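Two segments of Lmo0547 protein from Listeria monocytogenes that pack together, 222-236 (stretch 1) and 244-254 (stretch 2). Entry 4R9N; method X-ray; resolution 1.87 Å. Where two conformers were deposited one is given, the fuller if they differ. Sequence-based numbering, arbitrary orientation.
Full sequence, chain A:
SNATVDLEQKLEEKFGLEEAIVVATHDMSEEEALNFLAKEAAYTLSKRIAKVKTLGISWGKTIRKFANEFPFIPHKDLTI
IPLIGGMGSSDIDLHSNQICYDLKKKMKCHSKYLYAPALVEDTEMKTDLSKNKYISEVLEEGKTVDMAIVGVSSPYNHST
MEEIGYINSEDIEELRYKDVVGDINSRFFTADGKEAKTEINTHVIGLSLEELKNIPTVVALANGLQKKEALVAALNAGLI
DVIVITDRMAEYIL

Stretch 1 (222-236) ANGLQKKEALVAALN
Stretch 2 (244-254) VITDRMAEYIL

Stretch 1 enters extended, with Ala222 (phi/psi -145/149) and Asn223 (-146/152), turns through Gly224 (103/128), Leu225 (-69/-25), Gln226 (-58/-21) and Lys227 (-90/5), where Lys227 N donates to Gly224 O (2.9 Å) and Lys228 N to Leu225 O (3.0 Å), and runs as a helix from Lys228 to Asn236. Stretch 2 ends a strand at Val244 to Thr246 and continues as a helix from Asp247 to Ile253. The two helix axes cross at -70°, 10.9 Å apart at closest approach. CA atoms pair Ala222 with Ile245 (5.9 Å), Leu225 with Met249 (6.3 Å) and Lys228 with Ile253 (6.5 Å), so both chains advance in the same sense along the contact.

Where the extended segments meet, direct bonding is slight: Ala222 N donates a weak hydrogen bond to Val244 O (3.5 Å). Water supplies the rest. Water 1 accepts from Thr246 N (2.9 Å) and donates to Ala222 O (2.6 Å) and Asn223 OD1 (3.1 Å), bridging Ala222 O and Thr246 N, which do not reach each other. Water 2 donates to Asn223 OD1 (2.8 Å) and hydrogen-bonds Thr246 OG1 (2.8 Å). Asn223, chi1 t, suits this place because its side-chain oxygen OD1 accepts from both waters, while ND2 is satisfied elsewhere in the structure. Thr246, chi1 p, is the N-cap: Thr246 OG1 accepts from Met249 N (3.1 Å), satisfying an amide that the first helical turn leaves without a carbonyl partner.

Gly224 suits its positive phi, since a CB would be jammed against the preceding carbonyl. Gly224 N has no polar partner in the model; Met249 CE, the methyl of a selenomethionine (t, p, p), lies 3.2 Å from Gly224 N. Met249 CE also lies 3.5 Å from Leu225 CD2. Leu225 (m, t) extends the apolar cover to Tyr252, Leu225 CD2 lying 3.2 Å from Tyr252 CD2.

Lys228 is all t, and its straight chain lies over one face of the Tyr252 ring (chi1 t, chi2 41°). Lys228 CD is 3.5 Å from the Tyr252 ring centroid, a CH-pi contact, and Lys228 NZ 3.7 Å, a cation-pi contact. Lys228 NZ also donates to Tyr252 O (2.9 Å), so one lysine offers a methylene and its charge to the ring and a proton to a carbonyl near the helix end.

Ile253 (p, t) is a knob among Lys228, Leu231, Val232 and Leu235. Ile253 CG2 lies 3.8 Å from Lys228 CG and 4.0 Å from Val232 CG2; Ile253 CD1 lies 4.2 Å from Leu231 CD2 and 4.1 Å from Leu235 CD1. Branching at CB lets it meet several neighbours at once. Leu231 (t, p) also sets Leu231 CD2 4.3 Å from Met249 CG.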

# COMPACT_ATOMS: atom_id res chain seq x y z
N ALA A 222 -2.20 7.48 -2.65
CA ALA A 222 -0.95 7.98 -3.24
C ALA A 222 -0.95 9.49 -3.35
O ALA A 222 -1.98 10.10 -3.61
CB ALA A 222 -0.73 7.39 -4.63
N ASN A 223 0.22 10.09 -3.24
CA ASN A 223 0.33 11.52 -3.51
C ASN A 223 1.65 11.85 -4.15
O ASN A 223 2.67 11.17 -3.87
CB ASN A 223 0.20 12.31 -2.21
CG ASN A 223 0.05 13.82 -2.45
OD1 ASN A 223 -0.77 14.27 -3.27
ND2 ASN A 223 0.85 14.59 -1.75
N GLY A 224 1.67 12.92 -4.95
CA GLY A 224 2.91 13.45 -5.49
C GLY A 224 3.07 13.06 -6.92
O GLY A 224 2.98 11.89 -7.32
N LEU A 225 3.33 14.05 -7.74
CA LEU A 225 3.25 13.84 -9.17
C LEU A 225 4.38 12.91 -9.69
O LEU A 225 4.18 12.21 -10.68
CB LEU A 225 3.12 15.22 -9.88
CG LEU A 225 1.84 16.02 -9.39
CD1 LEU A 225 1.86 17.48 -9.83
CD2 LEU A 225 0.49 15.43 -9.81
N GLN A 226 5.51 12.82 -8.98
CA GLN A 226 6.58 11.86 -9.29
C GLN A 226 6.07 10.41 -9.27
O GLN A 226 6.70 9.51 -9.82
CB GLN A 226 7.76 11.99 -8.30
CG GLN A 226 8.67 13.21 -8.53
CD GLN A 226 9.85 13.29 -7.55
OE1 GLN A 226 10.04 12.40 -6.71
NE2 GLN A 226 10.63 14.35 -7.66
N LYS A 227 4.95 10.15 -8.59
CA LYS A 227 4.42 8.77 -8.58
C LYS A 227 3.42 8.44 -9.70
O LYS A 227 2.89 7.34 -9.75
CB LYS A 227 3.78 8.49 -7.24
CG LYS A 227 4.68 8.68 -6.05
CD LYS A 227 3.87 8.27 -4.84
CE LYS A 227 4.56 8.60 -3.52
NZ LYS A 227 3.77 7.83 -2.49
N LYS A 228 3.19 9.35 -10.63
CA LYS A 228 2.26 9.11 -11.73
C LYS A 228 2.51 7.85 -12.50
O LYS A 228 1.60 7.03 -12.69
CB LYS A 228 2.24 10.31 -12.71
CG LYS A 228 1.44 10.09 -13.98
CD LYS A 228 1.37 11.41 -14.77
CE LYS A 228 0.96 11.26 -16.20
NZ LYS A 228 0.71 12.63 -16.81
N GLU A 229 3.74 7.66 -12.97
CA GLU A 229 4.05 6.49 -13.75
C GLU A 229 3.77 5.20 -12.97
O GLU A 229 3.16 4.23 -13.47
CB GLU A 229 5.51 6.59 -14.22
CG GLU A 229 6.03 5.38 -14.97
CD GLU A 229 7.50 5.55 -15.45
OE1 GLU A 229 8.43 5.87 -14.64
OE2 GLU A 229 7.71 5.31 -16.63
N ALA A 230 4.21 5.16 -11.72
CA ALA A 230 3.98 4.00 -10.86
C ALA A 230 2.49 3.74 -10.66
O ALA A 230 2.03 2.63 -10.75
CB ALA A 230 4.61 4.24 -9.51
N LEU A 231 1.76 4.78 -10.35
CA LEU A 231 0.31 4.64 -10.13
C LEU A 231 -0.47 4.21 -11.34
O LEU A 231 -1.36 3.29 -11.32
CB LEU A 231 -0.19 5.96 -9.58
CG LEU A 231 -1.65 6.04 -9.23
CD1 LEU A 231 -2.01 4.95 -8.24
CD2 LEU A 231 -1.90 7.41 -8.63
N VAL A 232 -0.13 4.84 -12.45
CA VAL A 232 -0.78 4.51 -13.70
C VAL A 232 -0.55 3.08 -14.11
O VAL A 232 -1.48 2.37 -14.50
CB VAL A 232 -0.44 5.49 -14.83
CG1 VAL A 232 -0.87 4.93 -16.19
CG2 VAL A 232 -1.14 6.82 -14.57
N ALA A 233 0.68 2.60 -13.96
CA ALA A 233 0.93 1.22 -14.25
C ALA A 233 0.15 0.27 -13.34
O ALA A 233 -0.37 -0.77 -13.78
CB ALA A 233 2.44 0.94 -14.18
N ALA A 234 0.10 0.59 -12.05
CA ALA A 234 -0.63 -0.25 -11.15
C ALA A 234 -2.12 -0.33 -11.47
O ALA A 234 -2.76 -1.40 -11.37
CB ALA A 234 -0.41 0.23 -9.72
N LEU A 235 -2.67 0.81 -11.79
CA LEU A 235 -4.10 0.96 -12.11
C LEU A 235 -4.44 0.21 -13.39
O LEU A 235 -5.40 -0.55 -13.40
CB LEU A 235 -4.51 2.41 -12.28
CG LEU A 235 -4.59 3.23 -11.02
CD1 LEU A 235 -4.66 4.72 -11.30
CD2 LEU A 235 -5.75 2.75 -10.14
N ASN A 236 -3.59 0.36 -14.40
CA ASN A 236 -3.77 -0.39 -15.69
C ASN A 236 -3.72 -1.91 -15.56
O ASN A 236 -4.45 -2.63 -16.28
CB ASN A 236 -2.74 0.08 -16.75
CG ASN A 236 -3.01 1.51 -17.21
OD1 ASN A 236 -4.11 2.03 -17.07
ND2 ASN A 236 -1.99 2.15 -17.77
N VAL A 244 -7.64 6.67 -3.40
CA VAL A 244 -7.86 7.90 -2.67
C VAL A 244 -6.69 8.78 -3.07
O VAL A 244 -5.51 8.45 -2.79
CB VAL A 244 -7.87 7.72 -1.13
CG1 VAL A 244 -8.28 9.01 -0.48
CG2 VAL A 244 -8.88 6.64 -0.75
N ILE A 245 -7.01 9.85 -3.80
CA ILE A 245 -6.03 10.79 -4.31
C ILE A 245 -6.55 12.21 -4.33
O ILE A 245 -7.75 12.44 -4.16
CB ILE A 245 -5.50 10.45 -5.72
CG1 ILE A 245 -6.63 10.49 -6.73
CG2 ILE A 245 -4.75 9.10 -5.72
CD1 ILE A 245 -6.09 10.35 -8.17
N THR A 246 -5.63 13.14 -4.55
CA THR A 246 -5.94 14.54 -4.58
C THR A 246 -6.50 14.88 -5.95
O THR A 246 -6.31 14.17 -6.93
CB THR A 246 -4.72 15.44 -4.35
OG1 THR A 246 -3.73 15.22 -5.33
CG2 THR A 246 -4.13 15.28 -2.96
N ASP A 247 -7.16 16.00 -6.04
CA ASP A 247 -7.65 16.45 -7.37
C ASP A 247 -6.53 16.84 -8.30
O ASP A 247 -6.63 16.66 -9.53
CB ASP A 247 -8.71 17.58 -7.24
CG ASP A 247 -8.24 18.73 -6.42
OD1 ASP A 247 -7.06 18.74 -5.95
OD2 ASP A 247 -9.11 19.66 -6.26
N ARG A 248 -5.44 17.37 -7.74
CA ARG A 248 -4.22 17.66 -8.51
C ARG A 248 -3.63 16.39 -9.17
O ARG A 248 -3.27 16.40 -10.36
CB ARG A 248 -3.20 18.33 -7.60
CG ARG A 248 -2.19 19.26 -8.27
CD ARG A 248 -1.89 20.46 -7.37
NE ARG A 248 -1.64 20.07 -5.98
CZ ARG A 248 -1.68 20.89 -4.93
NH1 ARG A 248 -1.43 20.41 -3.72
NH2 ARG A 248 -1.93 22.17 -5.07
N MSE A 249 -3.56 15.29 -8.41
CA MSE A 249 -3.07 14.03 -8.93
C MSE A 249 -4.07 13.50 -9.93
O MSE A 249 -3.67 12.95 -10.93
CB MSE A 249 -2.94 12.98 -7.83
CG MSE A 249 -2.56 11.61 -8.35
SE MSE A 249 -0.68 11.53 -8.97
CE MSE A 249 -0.07 12.77 -7.58
N ALA A 250 -5.36 13.61 -9.63
CA ALA A 250 -6.37 13.13 -10.58
C ALA A 250 -6.25 13.82 -11.96
O ALA A 250 -6.34 13.16 -13.00
CB ALA A 250 -7.73 13.29 -10.00
N GLU A 251 -6.02 15.13 -11.97
CA GLU A 251 -5.94 15.88 -13.23
C GLU A 251 -4.77 15.39 -14.05
O GLU A 251 -4.86 15.23 -15.28
CB GLU A 251 -5.83 17.38 -12.97
CG GLU A 251 -7.15 17.99 -12.49
CD GLU A 251 -7.00 19.31 -11.72
OE1 GLU A 251 -5.88 19.85 -11.62
OE2 GLU A 251 -8.03 19.82 -11.21
N TYR A 252 -3.69 15.12 -13.35
CA TYR A 252 -2.45 14.74 -13.94
C TYR A 252 -2.51 13.33 -14.50
O TYR A 252 -1.84 13.04 -15.48
CB TYR A 252 -1.36 14.85 -12.86
CG TYR A 252 0.04 14.80 -13.39
CD1 TYR A 252 0.40 15.46 -14.58
CD2 TYR A 252 1.04 14.11 -12.70
CE1 TYR A 252 1.70 15.41 -15.06
CE2 TYR A 252 2.34 14.05 -13.18
CZ TYR A 252 2.68 14.71 -14.35
OH TYR A 252 3.97 14.65 -14.80
N ILE A 253 -3.27 12.43 -13.88
CA ILE A 253 -3.35 11.08 -14.40
C ILE A 253 -4.53 10.85 -15.34
O ILE A 253 -4.60 9.81 -15.97
CB ILE A 253 -3.32 9.99 -13.30
CG1 ILE A 253 -4.56 10.01 -12.41
CG2 ILE A 253 -2.06 10.12 -12.46
CD1 ILE A 253 -4.62 8.80 -11.47
N LEU A 254 -5.44 11.80 -15.47
CA LEU A 254 -6.57 11.61 -16.39
C LEU A 254 -6.13 11.83 -17.82
O LEU A 254 -6.32 10.96 -18.68
CB LEU A 254 -7.76 12.50 -16.04
CG LEU A 254 -8.58 11.76 -14.98
CD1 LEU A 254 -9.50 12.72 -14.23
CD2 LEU A 254 -9.36 10.58 -15.57
OXT LEU A 254 -5.55 12.87 -18.11
O HOH W 1 -2.82 12.36 -4.56
O HOH W 2 -1.52 16.66 -4.49